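Local structure of putative aminooxidase (Propionibacterium acnes, 2BA9) at residues A[43-48]-A[366-371]; A[280-285]-A[327-332]; A[62-67]-A[190-195]. The protein is an FAD-containing fatty acid isomerase of the flavin-containing amine oxidoreductase family that produces conjugated linoleic acid. All blocks are in the same frame, centred on the assembly; numbering follows the deposited sequence.

Interaction 1 (A[43-48]-A[366-371]); sequences GGKCHS and QTWYYF. With FAD (flavin-adenine dinucleotide), chain D.
K45 reaches across to the strand and ends on the backbone carbonyl of Y369, where NZ donates to O at 3.0 Å, arriving close to the line of the C=O bond (167°). The same ammonium group grips the FAD phosphate, with NZ 2.6 Å from O2A, so one charged tip ties loop, strand and cofactor together. The chain bends at chi3 (-76°), which leaves CE 3.2 Å from Y369 O, and again at chi4, which carries NZ to both oxygens. Behind the tip, the aliphatic part of K45 and the side chain of W368 run antiparallel past one another, K45 CG lying 3.6 Å from W368 CE3. W368 in turn takes the methyl C8M of the flavin over one face, toward the rim, with CD1 to C8M at 3.3 Å; Q366 CG covers the centre of the opposite face. Y370 presents the edge of its ring to the isoalloxazine, CE1 lying 3.3 Å from C9 of FAD.

The loop belongs to the FAD-binding part of an amine-oxidase-type flavoprotein: G43 to C46 form a type II' turn, closed by the C46 N to G43 O bond, and K45 N donates to O1A of the pyrophosphate. G44 CA lies 3.5 Å from FAD O3B. H47 flanks W368 from the other end of the loop, in an offset edge-to-face pair in which the indole directs its edge at the imidazole face, planes at 73°. Further out, E401 forms a salt bridge with K45 NZ, M58 O receives W368 NE1, and F168 O receives the hydroxyl of Y370.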
# COMPACT_ATOMS: atom_id res chain seq x y z
N GLY A 43 -7.44 -1.61 -10.98
CA GLY A 43 -7.54 -1.33 -9.56
C GLY A 43 -6.39 -1.93 -8.77
O GLY A 43 -6.12 -1.50 -7.63
N GLY A 44 -5.71 -2.91 -9.37
CA GLY A 44 -4.64 -3.64 -8.68
C GLY A 44 -5.06 -4.19 -7.31
O GLY A 44 -5.93 -5.08 -7.22
N LYS A 45 -4.46 -3.64 -6.26
CA LYS A 45 -4.68 -4.13 -4.89
C LYS A 45 -5.87 -3.42 -4.19
O LYS A 45 -6.18 -3.70 -3.03
CB LYS A 45 -3.39 -4.05 -4.06
CG LYS A 45 -2.29 -4.97 -4.60
CD LYS A 45 -1.19 -5.21 -3.58
CE LYS A 45 -0.25 -4.00 -3.46
NZ LYS A 45 0.66 -3.87 -4.64
N CYS A 46 -6.51 -2.51 -4.92
CA CYS A 46 -7.88 -2.12 -4.64
C CYS A 46 -8.75 -3.10 -5.40
O CYS A 46 -9.01 -2.92 -6.60
CB CYS A 46 -8.16 -0.70 -5.10
SG CYS A 46 -7.24 0.53 -4.18
N HIS A 47 -9.18 -4.15 -4.70
CA HIS A 47 -9.78 -5.32 -5.34
C HIS A 47 -10.99 -5.77 -4.56
O HIS A 47 -10.86 -6.31 -3.45
CB HIS A 47 -8.76 -6.45 -5.40
CG HIS A 47 -9.10 -7.52 -6.39
ND1 HIS A 47 -9.04 -7.31 -7.75
CD2 HIS A 47 -9.49 -8.80 -6.22
CE1 HIS A 47 -9.38 -8.42 -8.38
NE2 HIS A 47 -9.65 -9.34 -7.47
N SER A 48 -12.16 -5.58 -5.17
CA SER A 48 -13.43 -5.73 -4.48
C SER A 48 -14.40 -6.68 -5.22
O SER A 48 -15.27 -6.23 -5.96
CB SER A 48 -14.08 -4.35 -4.32
OG SER A 48 -13.10 -3.38 -3.95
N GLN A 366 -5.58 -14.82 -1.19
CA GLN A 366 -4.59 -14.10 -1.99
C GLN A 366 -3.39 -13.75 -1.14
O GLN A 366 -3.56 -13.14 -0.09
CB GLN A 366 -5.19 -12.80 -2.52
CG GLN A 366 -4.26 -12.01 -3.41
CD GLN A 366 -4.11 -12.60 -4.76
OE1 GLN A 366 -5.09 -12.80 -5.48
NE2 GLN A 366 -2.87 -12.89 -5.14
N THR A 367 -2.19 -14.13 -1.59
CA THR A 367 -0.95 -13.51 -1.07
C THR A 367 -0.53 -12.41 -2.06
O THR A 367 -0.29 -12.65 -3.24
CB THR A 367 0.20 -14.50 -0.83
OG1 THR A 367 -0.22 -15.49 0.13
CG2 THR A 367 1.42 -13.78 -0.27
N TRP A 368 -0.47 -11.19 -1.55
CA TRP A 368 -0.22 -10.03 -2.39
C TRP A 368 1.26 -9.66 -2.40
O TRP A 368 1.94 -9.80 -1.39
CB TRP A 368 -0.98 -8.83 -1.84
CG TRP A 368 -2.45 -8.90 -1.86
CD1 TRP A 368 -3.27 -9.11 -0.79
CD2 TRP A 368 -3.31 -8.71 -2.99
NE1 TRP A 368 -4.58 -9.06 -1.19
CE2 TRP A 368 -4.63 -8.81 -2.53
CE3 TRP A 368 -3.08 -8.44 -4.35
CZ2 TRP A 368 -5.73 -8.66 -3.38
CZ3 TRP A 368 -4.17 -8.30 -5.19
CH2 TRP A 368 -5.48 -8.41 -4.71
N TYR A 369 1.74 -9.16 -3.53
CA TYR A 369 3.02 -8.47 -3.60
C TYR A 369 2.75 -7.11 -2.97
O TYR A 369 1.99 -6.28 -3.52
CB TYR A 369 3.50 -8.31 -5.03
CG TYR A 369 4.75 -7.49 -5.19
CD1 TYR A 369 6.01 -8.08 -5.19
CD2 TYR A 369 4.68 -6.11 -5.37
CE1 TYR A 369 7.17 -7.32 -5.37
CE2 TYR A 369 5.83 -5.34 -5.53
CZ TYR A 369 7.06 -5.95 -5.53
OH TYR A 369 8.18 -5.18 -5.70
N TYR A 370 3.35 -6.91 -1.81
CA TYR A 370 2.93 -5.86 -0.92
C TYR A 370 4.13 -5.07 -0.45
O TYR A 370 5.23 -5.61 -0.28
CB TYR A 370 2.21 -6.47 0.29
CG TYR A 370 1.29 -5.51 1.00
CD1 TYR A 370 0.12 -5.07 0.39
CD2 TYR A 370 1.57 -5.05 2.28
CE1 TYR A 370 -0.73 -4.18 1.03
CE2 TYR A 370 0.72 -4.16 2.93
CZ TYR A 370 -0.44 -3.73 2.30
OH TYR A 370 -1.28 -2.87 2.91
N PHE A 371 3.88 -3.78 -0.25
CA PHE A 371 4.83 -2.84 0.32
C PHE A 371 6.27 -3.01 -0.14
O PHE A 371 7.13 -3.37 0.66
CB PHE A 371 4.75 -2.88 1.86
CG PHE A 371 5.61 -1.83 2.54
CD1 PHE A 371 5.74 -0.54 2.02
CD2 PHE A 371 6.31 -2.14 3.70
CE1 PHE A 371 6.51 0.44 2.65
CE2 PHE A 371 7.11 -1.17 4.33
CZ PHE A 371 7.20 0.12 3.80
PA FAD D . -0.98 -2.11 -7.47
O1A FAD D . -2.23 -1.73 -6.72
O2A FAD D . -0.29 -3.39 -7.05
O5B FAD D . -1.35 -2.28 -9.02
C5B FAD D . -0.30 -2.58 -9.91
C4B FAD D . -0.86 -2.94 -11.27
O4B FAD D . 0.22 -3.20 -12.15
C3B FAD D . -1.75 -4.19 -11.21
O3B FAD D . -3.00 -3.91 -11.79
C2B FAD D . -0.95 -5.23 -11.95
O2B FAD D . -1.76 -6.24 -12.54
C1B FAD D . -0.09 -4.35 -12.89
N9A FAD D . 1.11 -5.09 -13.32
C8A FAD D . 2.05 -5.71 -12.53
N7A FAD D . 2.98 -6.29 -13.33
C5A FAD D . 2.64 -6.05 -14.63
C6A FAD D . 3.22 -6.42 -15.86
N6A FAD D . 4.53 -6.82 -15.90
N1A FAD D . 2.62 -5.97 -17.04
C2A FAD D . 1.45 -5.23 -17.02
N3A FAD D . 0.89 -4.88 -15.80
C4A FAD D . 1.46 -5.30 -14.63
N1 FAD D . -4.11 1.31 0.73
C2 FAD D . -4.63 2.39 1.42
O2 FAD D . -4.47 3.53 1.00
N3 FAD D . -5.31 2.17 2.61
C4 FAD D . -5.50 0.89 3.08
O4 FAD D . -6.13 0.73 4.14
C4X FAD D . -4.98 -0.20 2.37
N5 FAD D . -5.13 -1.50 2.82
C5X FAD D . -4.77 -2.59 2.05
C6 FAD D . -5.06 -3.88 2.47
C7 FAD D . -4.72 -4.97 1.66
C7M FAD D . -5.06 -6.35 2.14
C8 FAD D . -4.08 -4.75 0.44
C8M FAD D . -3.70 -5.88 -0.46
C9 FAD D . -3.80 -3.45 0.04
C9A FAD D . -4.12 -2.36 0.83
N10 FAD D . -3.82 -1.04 0.45
C10 FAD D . -4.30 0.03 1.18
C1' FAD D . -2.72 -0.75 -0.51
C2' FAD D . -3.25 -0.31 -1.87
O2' FAD D . -4.27 -1.18 -2.35
C3' FAD D . -2.06 -0.28 -2.83
O3' FAD D . -1.00 0.48 -2.25
C4' FAD D . -2.47 0.29 -4.18
O4' FAD D . -3.32 -0.60 -4.88
C5' FAD D . -1.21 0.61 -4.97
O5' FAD D . -1.53 0.85 -6.31
P FAD D . -0.40 0.66 -7.45
O1P FAD D . -0.99 0.91 -8.83
O2P FAD D . 0.73 1.58 -7.14
O3P FAD D . 0.05 -0.88 -7.39

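Interaction 2 (A[280-285]-A[327-332]); sequences QYMVDA and TYLLRN. With FAD (flavin-adenine dinucleotide), chain D.
Y281 and Y328 come together obliquely on the flavin side of an antiparallel strand pair, their ring planes 38° apart. The hydroxyl of Y281 approaches the other ring, OH lying 3.4 Å from CD1 of Y328, while its proton goes to A167 O. In Y281, chi1 (-167°) puts CG anti to the backbone N, beside the carbonyl carbon; from there the ring lies with CD1 3.4 Å from L329 O and CE2 3.5 Å from C7M of FAD. V283 stands alongside Y328, with CG2 3.8 Å from CD1. All three residues converge on the dimethylbenzene end of FAD: V283 CG2 touches the same methyl as Y281, and Y328 meets it in the plane of its ring, at the edge.

On the other face M282 and L329 pack flank to flank, with CB of M282 3.7 Å from CD1 of L329. Nearby, a water sits close to M282 O and D284 OD2 and is hydrogen-bonded to T327 OG1 at 2.6 Å, bridging the strands.

M282 with L329 and D284 with T327 are hydrogen-bonded pairs. Past the strand end, N332 folds its amide back so that OD1 accepts Q280 N at 2.7 Å, the donor standing above the carbonyl plane. R331 N bonds to Q280 O. Q280, extended beyond CG, lays OE1 over one face of the R331 guanidinium, the two planes 65° apart; OE1 is 3.4 Å from NH2, but at a poor angle for a hydrogen bond, and Q280 NE2 goes to D338.

These two strands lie inside a mixed sheet: strand 359-373 pairs with the other edge of 277-288, strand 310-315 with the other edge of 325-330, and helix 341-355 packs over M282, T327, L329 and R331.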
# COMPACT_ATOMS: atom_id res chain seq x y z
N GLN A 280 5.01 -10.36 1.98
CA GLN A 280 4.06 -11.39 1.60
C GLN A 280 2.82 -11.34 2.53
O GLN A 280 2.78 -12.00 3.58
CB GLN A 280 4.75 -12.76 1.67
CG GLN A 280 5.92 -12.93 0.70
CD GLN A 280 6.56 -14.30 0.81
OE1 GLN A 280 5.88 -15.33 0.80
NE2 GLN A 280 7.88 -14.32 0.92
N TYR A 281 1.81 -10.57 2.10
CA TYR A 281 0.61 -10.27 2.90
C TYR A 281 -0.60 -11.06 2.40
O TYR A 281 -1.04 -10.88 1.25
CB TYR A 281 0.32 -8.76 2.78
CG TYR A 281 -0.68 -8.14 3.75
CD1 TYR A 281 -0.83 -8.62 5.05
CD2 TYR A 281 -1.41 -7.01 3.37
CE1 TYR A 281 -1.73 -8.01 5.95
CE2 TYR A 281 -2.30 -6.40 4.24
CZ TYR A 281 -2.46 -6.90 5.54
OH TYR A 281 -3.32 -6.28 6.42
N MET A 282 -1.12 -11.95 3.25
CA MET A 282 -2.14 -12.92 2.84
C MET A 282 -3.50 -12.61 3.43
O MET A 282 -3.66 -12.45 4.64
CB MET A 282 -1.73 -14.34 3.23
CG MET A 282 -2.69 -15.41 2.73
SD MET A 282 -1.98 -17.06 2.68
CE MET A 282 -2.66 -17.78 4.17
N VAL A 283 -4.48 -12.54 2.55
CA VAL A 283 -5.86 -12.29 2.91
C VAL A 283 -6.64 -13.55 2.60
O VAL A 283 -6.44 -14.17 1.56
CB VAL A 283 -6.44 -11.12 2.11
CG1 VAL A 283 -7.88 -10.81 2.54
CG2 VAL A 283 -5.54 -9.89 2.25
N ASP A 284 -7.51 -13.93 3.53
CA ASP A 284 -8.44 -15.02 3.33
C ASP A 284 -9.83 -14.48 3.57
O ASP A 284 -10.09 -13.87 4.61
CB ASP A 284 -8.16 -16.15 4.32
CG ASP A 284 -6.92 -16.92 3.98
OD1 ASP A 284 -7.07 -18.05 3.47
OD2 ASP A 284 -5.81 -16.43 4.26
N ALA A 285 -10.71 -14.70 2.60
CA ALA A 285 -12.12 -14.32 2.70
C ALA A 285 -12.88 -15.51 3.25
O ALA A 285 -12.89 -16.57 2.63
CB ALA A 285 -12.69 -13.88 1.33
N THR A 327 -9.49 -12.08 6.80
CA THR A 327 -8.42 -12.19 7.78
C THR A 327 -7.11 -11.78 7.12
O THR A 327 -6.95 -11.92 5.90
CB THR A 327 -8.25 -13.63 8.32
OG1 THR A 327 -7.66 -14.45 7.31
CG2 THR A 327 -9.59 -14.22 8.77
N TYR A 328 -6.18 -11.32 7.96
CA TYR A 328 -4.91 -10.73 7.51
C TYR A 328 -3.74 -11.26 8.33
O TYR A 328 -3.74 -11.16 9.55
CB TYR A 328 -5.00 -9.21 7.62
CG TYR A 328 -6.20 -8.65 6.88
CD1 TYR A 328 -6.08 -8.14 5.58
CD2 TYR A 328 -7.47 -8.66 7.46
CE1 TYR A 328 -7.18 -7.67 4.89
CE2 TYR A 328 -8.57 -8.18 6.78
CZ TYR A 328 -8.42 -7.68 5.50
OH TYR A 328 -9.52 -7.22 4.83
N LEU A 329 -2.75 -11.83 7.65
CA LEU A 329 -1.51 -12.30 8.29
C LEU A 329 -0.32 -12.00 7.38
O LEU A 329 -0.48 -11.79 6.16
CB LEU A 329 -1.55 -13.80 8.59
CG LEU A 329 -1.76 -14.78 7.40
CD1 LEU A 329 -0.49 -15.07 6.63
CD2 LEU A 329 -2.41 -16.09 7.85
N LEU A 330 0.86 -12.00 7.98
CA LEU A 330 2.09 -11.77 7.22
C LEU A 330 2.97 -13.02 7.21
O LEU A 330 3.10 -13.71 8.23
CB LEU A 330 2.88 -10.60 7.81
CG LEU A 330 2.61 -9.22 7.21
CD1 LEU A 330 3.31 -8.20 8.09
CD2 LEU A 330 3.08 -9.16 5.76
N ARG A 331 3.59 -13.26 6.07
CA ARG A 331 4.37 -14.48 5.84
C ARG A 331 5.88 -14.29 5.91
O ARG A 331 6.61 -15.28 5.87
CB ARG A 331 3.99 -15.10 4.49
CG ARG A 331 2.56 -15.63 4.48
CD ARG A 331 2.14 -16.26 3.16
NE ARG A 331 3.20 -17.02 2.53
CZ ARG A 331 3.11 -17.60 1.34
NH1 ARG A 331 1.97 -17.55 0.65
NH2 ARG A 331 4.15 -18.26 0.84
N ASN A 332 6.35 -13.06 6.04
CA ASN A 332 7.79 -12.80 6.00
C ASN A 332 8.26 -11.77 7.03
O ASN A 332 7.48 -10.93 7.48
CB ASN A 332 8.18 -12.33 4.60
CG ASN A 332 7.68 -10.92 4.32
OD1 ASN A 332 6.47 -10.70 4.20
ND2 ASN A 332 8.59 -9.96 4.29
PA FAD D . -0.98 -2.11 -7.47
O1A FAD D . -2.23 -1.73 -6.72
O2A FAD D . -0.29 -3.39 -7.05
O5B FAD D . -1.35 -2.28 -9.02
C5B FAD D . -0.30 -2.58 -9.91
C4B FAD D . -0.86 -2.94 -11.27
O4B FAD D . 0.22 -3.20 -12.15
C3B FAD D . -1.75 -4.19 -11.21
O3B FAD D . -3.00 -3.91 -11.79
C2B FAD D . -0.95 -5.23 -11.95
O2B FAD D . -1.76 -6.24 -12.54
C1B FAD D . -0.09 -4.35 -12.89
N9A FAD D . 1.11 -5.09 -13.32
C8A FAD D . 2.05 -5.71 -12.53
N7A FAD D . 2.98 -6.29 -13.33
C5A FAD D . 2.64 -6.05 -14.63
C6A FAD D . 3.22 -6.42 -15.86
N6A FAD D . 4.53 -6.82 -15.90
N1A FAD D . 2.62 -5.97 -17.04
C2A FAD D . 1.45 -5.23 -17.02
N3A FAD D . 0.89 -4.88 -15.80
C4A FAD D . 1.46 -5.30 -14.63
N1 FAD D . -4.11 1.31 0.73
C2 FAD D . -4.63 2.39 1.42
O2 FAD D . -4.47 3.53 1.00
N3 FAD D . -5.31 2.17 2.61
C4 FAD D . -5.50 0.89 3.08
O4 FAD D . -6.13 0.73 4.14
C4X FAD D . -4.98 -0.20 2.37
N5 FAD D . -5.13 -1.50 2.82
C5X FAD D . -4.77 -2.59 2.05
C6 FAD D . -5.06 -3.88 2.47
C7 FAD D . -4.72 -4.97 1.66
C7M FAD D . -5.06 -6.35 2.14
C8 FAD D . -4.08 -4.75 0.44
C8M FAD D . -3.70 -5.88 -0.46
C9 FAD D . -3.80 -3.45 0.04
C9A FAD D . -4.12 -2.36 0.83
N10 FAD D . -3.82 -1.04 0.45
C10 FAD D . -4.30 0.03 1.18
C1' FAD D . -2.72 -0.75 -0.51
C2' FAD D . -3.25 -0.31 -1.87
O2' FAD D . -4.27 -1.18 -2.35
C3' FAD D . -2.06 -0.28 -2.83
O3' FAD D . -1.00 0.48 -2.25
C4' FAD D . -2.47 0.29 -4.18
O4' FAD D . -3.32 -0.60 -4.88
C5' FAD D . -1.21 0.61 -4.97
O5' FAD D . -1.53 0.85 -6.31
P FAD D . -0.40 0.66 -7.45
O1P FAD D . -0.99 0.91 -8.83
O2P FAD D . 0.73 1.58 -7.14
O3P FAD D . 0.05 -0.88 -7.39
O HOH W 1 -5.28 -14.42 6.16

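Interaction 3 (A[62-67]-A[190-195]); sequences MGVPSY and MMSFAK. With FAD (flavin-adenine dinucleotide), chain D.
The flavin-binding loop that leads into helix 68-77 packs here against the C-terminal part of helix 187-195, at the pyrimidine end of the FAD isoalloxazine. M62 makes a Met-aromatic contact with F193: SD lies 3.6 Å from CE2 and 4.6 Å from the ring centroid, 64° off the ring normal, so the sulfur approaches obliquely. M62 CG stands between the backbone N and the carbonyl carbon (chi1 67°), and from there the chain runs on to put SD beside the phenyl ring. That CG also lies 3.5 Å from FAD O4, so M62 touches both the helix and the cofactor.

Two residues further along the loop, V64 meets S192. Its CG1 rests 3.5 Å from CB of S192, and the same methyl reaches the F193 ring obliquely, at a longer distance. P65 adds a looser touch, CD against the serine hydroxyl. No direct hydrogen bond links loop and helix; the interface is largely apolar, and its polar link runs through a water.

The loop is shaped by a type I turn from V64 to Y67, closed by Y67 N on V64 O, and Y67 takes the N-cap position of the following helix. G63 CA and V64 N lie over one face of the Y67 ring, and F408 meets that ring edge-to-face. The placement matters for the cofactor, since Y67 OH donates to FAD O2 at 2.7 Å.

S192 OG is hydrogen-bonded within its own helix to V188 O. It also shares the bridging water with the loop: the water oxygen lies 3.0 Å from S192 OG and 2.7 Å from S66 OG.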
# COMPACT_ATOMS: atom_id res chain seq x y z
N MET A 62 -9.85 1.26 3.24
CA MET A 62 -10.10 2.58 3.82
C MET A 62 -9.15 3.69 3.40
O MET A 62 -8.07 3.45 2.85
CB MET A 62 -10.08 2.48 5.35
CG MET A 62 -8.73 2.15 5.99
SD MET A 62 -8.92 1.55 7.68
CE MET A 62 -9.50 -0.14 7.40
N GLY A 63 -9.58 4.91 3.71
CA GLY A 63 -8.76 6.12 3.62
C GLY A 63 -9.05 7.03 4.81
O GLY A 63 -9.82 6.67 5.71
N VAL A 64 -8.41 8.19 4.81
CA VAL A 64 -8.66 9.23 5.81
C VAL A 64 -8.98 10.53 5.08
O VAL A 64 -8.74 10.62 3.87
CB VAL A 64 -7.45 9.43 6.77
CG1 VAL A 64 -7.43 8.33 7.84
CG2 VAL A 64 -6.13 9.49 6.01
N PRO A 65 -9.56 11.52 5.80
CA PRO A 65 -9.98 12.79 5.19
C PRO A 65 -8.85 13.56 4.53
O PRO A 65 -9.12 14.42 3.70
CB PRO A 65 -10.55 13.60 6.36
CG PRO A 65 -10.91 12.60 7.38
CD PRO A 65 -9.92 11.48 7.24
N SER A 66 -7.61 13.27 4.93
CA SER A 66 -6.43 13.88 4.31
C SER A 66 -6.01 13.18 2.99
O SER A 66 -4.93 13.44 2.48
CB SER A 66 -5.24 13.93 5.30
OG SER A 66 -4.82 12.63 5.72
N TYR A 67 -6.86 12.31 2.45
CA TYR A 67 -6.57 11.68 1.15
C TYR A 67 -6.93 12.64 0.02
O TYR A 67 -7.82 12.37 -0.79
CB TYR A 67 -7.34 10.35 1.02
CG TYR A 67 -6.60 9.11 1.49
CD1 TYR A 67 -5.67 9.16 2.53
CD2 TYR A 67 -6.85 7.87 0.89
CE1 TYR A 67 -4.99 8.02 2.94
CE2 TYR A 67 -6.20 6.73 1.29
CZ TYR A 67 -5.27 6.80 2.32
OH TYR A 67 -4.62 5.65 2.71
N MET A 190 -2.43 9.38 11.73
CA MET A 190 -2.47 8.58 12.96
C MET A 190 -3.67 8.99 13.80
O MET A 190 -4.44 8.14 14.24
CB MET A 190 -1.17 8.74 13.75
CG MET A 190 -1.08 7.88 15.01
SD MET A 190 -0.90 6.12 14.69
CE MET A 190 -2.62 5.59 14.67
N MET A 191 -3.84 10.29 14.01
CA MET A 191 -4.97 10.79 14.79
C MET A 191 -6.33 10.40 14.19
O MET A 191 -7.25 10.00 14.92
CB MET A 191 -4.87 12.30 14.96
CG MET A 191 -3.69 12.74 15.81
SD MET A 191 -3.61 11.97 17.43
CE MET A 191 -2.48 10.61 17.10
N SER A 192 -6.46 10.50 12.87
CA SER A 192 -7.68 10.09 12.17
C SER A 192 -7.99 8.60 12.38
O SER A 192 -9.15 8.22 12.55
CB SER A 192 -7.56 10.40 10.67
OG SER A 192 -7.44 11.80 10.46
N PHE A 193 -6.96 7.77 12.37
CA PHE A 193 -7.12 6.35 12.75
C PHE A 193 -7.55 6.23 14.21
O PHE A 193 -8.44 5.44 14.51
CB PHE A 193 -5.85 5.54 12.50
CG PHE A 193 -5.85 4.85 11.18
CD1 PHE A 193 -5.30 5.45 10.06
CD2 PHE A 193 -6.44 3.60 11.05
CE1 PHE A 193 -5.32 4.82 8.84
CE2 PHE A 193 -6.46 2.96 9.85
CZ PHE A 193 -5.90 3.57 8.73
N ALA A 194 -6.93 7.01 15.09
CA ALA A 194 -7.22 6.99 16.52
C ALA A 194 -8.67 7.37 16.80
O ALA A 194 -9.34 6.75 17.61
CB ALA A 194 -6.29 7.93 17.27
N LYS A 195 -9.14 8.40 16.12
CA LYS A 195 -10.53 8.83 16.23
C LYS A 195 -11.53 7.90 15.50
O LYS A 195 -12.72 7.91 15.81
CB LYS A 195 -10.65 10.24 15.66
CG LYS A 195 -12.04 10.85 15.73
CD LYS A 195 -12.01 12.34 15.44
CE LYS A 195 -13.43 12.95 15.33
NZ LYS A 195 -14.30 12.26 14.30
PA FAD D . -0.98 -2.11 -7.47
O1A FAD D . -2.23 -1.73 -6.72
O2A FAD D . -0.29 -3.39 -7.05
O5B FAD D . -1.35 -2.28 -9.02
C5B FAD D . -0.30 -2.58 -9.91
C4B FAD D . -0.86 -2.94 -11.27
O4B FAD D . 0.22 -3.20 -12.15
C3B FAD D . -1.75 -4.19 -11.21
O3B FAD D . -3.00 -3.91 -11.79
C2B FAD D . -0.95 -5.23 -11.95
O2B FAD D . -1.76 -6.24 -12.54
C1B FAD D . -0.09 -4.35 -12.89
N9A FAD D . 1.11 -5.09 -13.32
C8A FAD D . 2.05 -5.71 -12.53
N7A FAD D . 2.98 -6.29 -13.33
C5A FAD D . 2.64 -6.05 -14.63
C6A FAD D . 3.22 -6.42 -15.86
N6A FAD D . 4.53 -6.82 -15.90
N1A FAD D . 2.62 -5.97 -17.04
C2A FAD D . 1.45 -5.23 -17.02
N3A FAD D . 0.89 -4.88 -15.80
C4A FAD D . 1.46 -5.30 -14.63
N1 FAD D . -4.11 1.31 0.73
C2 FAD D . -4.63 2.39 1.42
O2 FAD D . -4.47 3.53 1.00
N3 FAD D . -5.31 2.17 2.61
C4 FAD D . -5.50 0.89 3.08
O4 FAD D . -6.13 0.73 4.14
C4X FAD D . -4.98 -0.20 2.37
N5 FAD D . -5.13 -1.50 2.82
C5X FAD D . -4.77 -2.59 2.05
C6 FAD D . -5.06 -3.88 2.47
C7 FAD D . -4.72 -4.97 1.66
C7M FAD D . -5.06 -6.35 2.14
C8 FAD D . -4.08 -4.75 0.44
C8M FAD D . -3.70 -5.88 -0.46
C9 FAD D . -3.80 -3.45 0.04
C9A FAD D . -4.12 -2.36 0.83
N10 FAD D . -3.82 -1.04 0.45
C10 FAD D . -4.30 0.03 1.18
C1' FAD D . -2.72 -0.75 -0.51
C2' FAD D . -3.25 -0.31 -1.87
O2' FAD D . -4.27 -1.18 -2.35
C3' FAD D . -2.06 -0.28 -2.83
O3' FAD D . -1.00 0.48 -2.25
C4' FAD D . -2.47 0.29 -4.18
O4' FAD D . -3.32 -0.60 -4.88
C5' FAD D . -1.21 0.61 -4.97
O5' FAD D . -1.53 0.85 -6.31
P FAD D . -0.40 0.66 -7.45
O1P FAD D . -0.99 0.91 -8.83
O2P FAD D . 0.73 1.58 -7.14
O3P FAD D . 0.05 -0.88 -7.39
O HOH W 2 -6.30 12.87 7.94

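All three contacts touch FAD: interactions 1 and 2 meet at the dimethylbenzene end, interaction 1 also at the phosphate, and interaction 3 lies at the pyrimidine end. Interactions 1 and 2 share a sheet, strands 359-373 and 277-288 being neighbours in it; W368 N to Y281 O and V283 N to Q366 O join them directly, and Y370 packs on Y281. Interaction 3 stands apart, its nearest atoms about 8 Å from either. Interaction 2 is the most buried and depends on regular backbone pairing. Interaction 1, partly buried and nearest the chain centre, relies on a charged lysine and aromatic rings. Interaction 3 is partly buried and reaches one exposed residue, P65, joining loop to helix by apolar packing and one water.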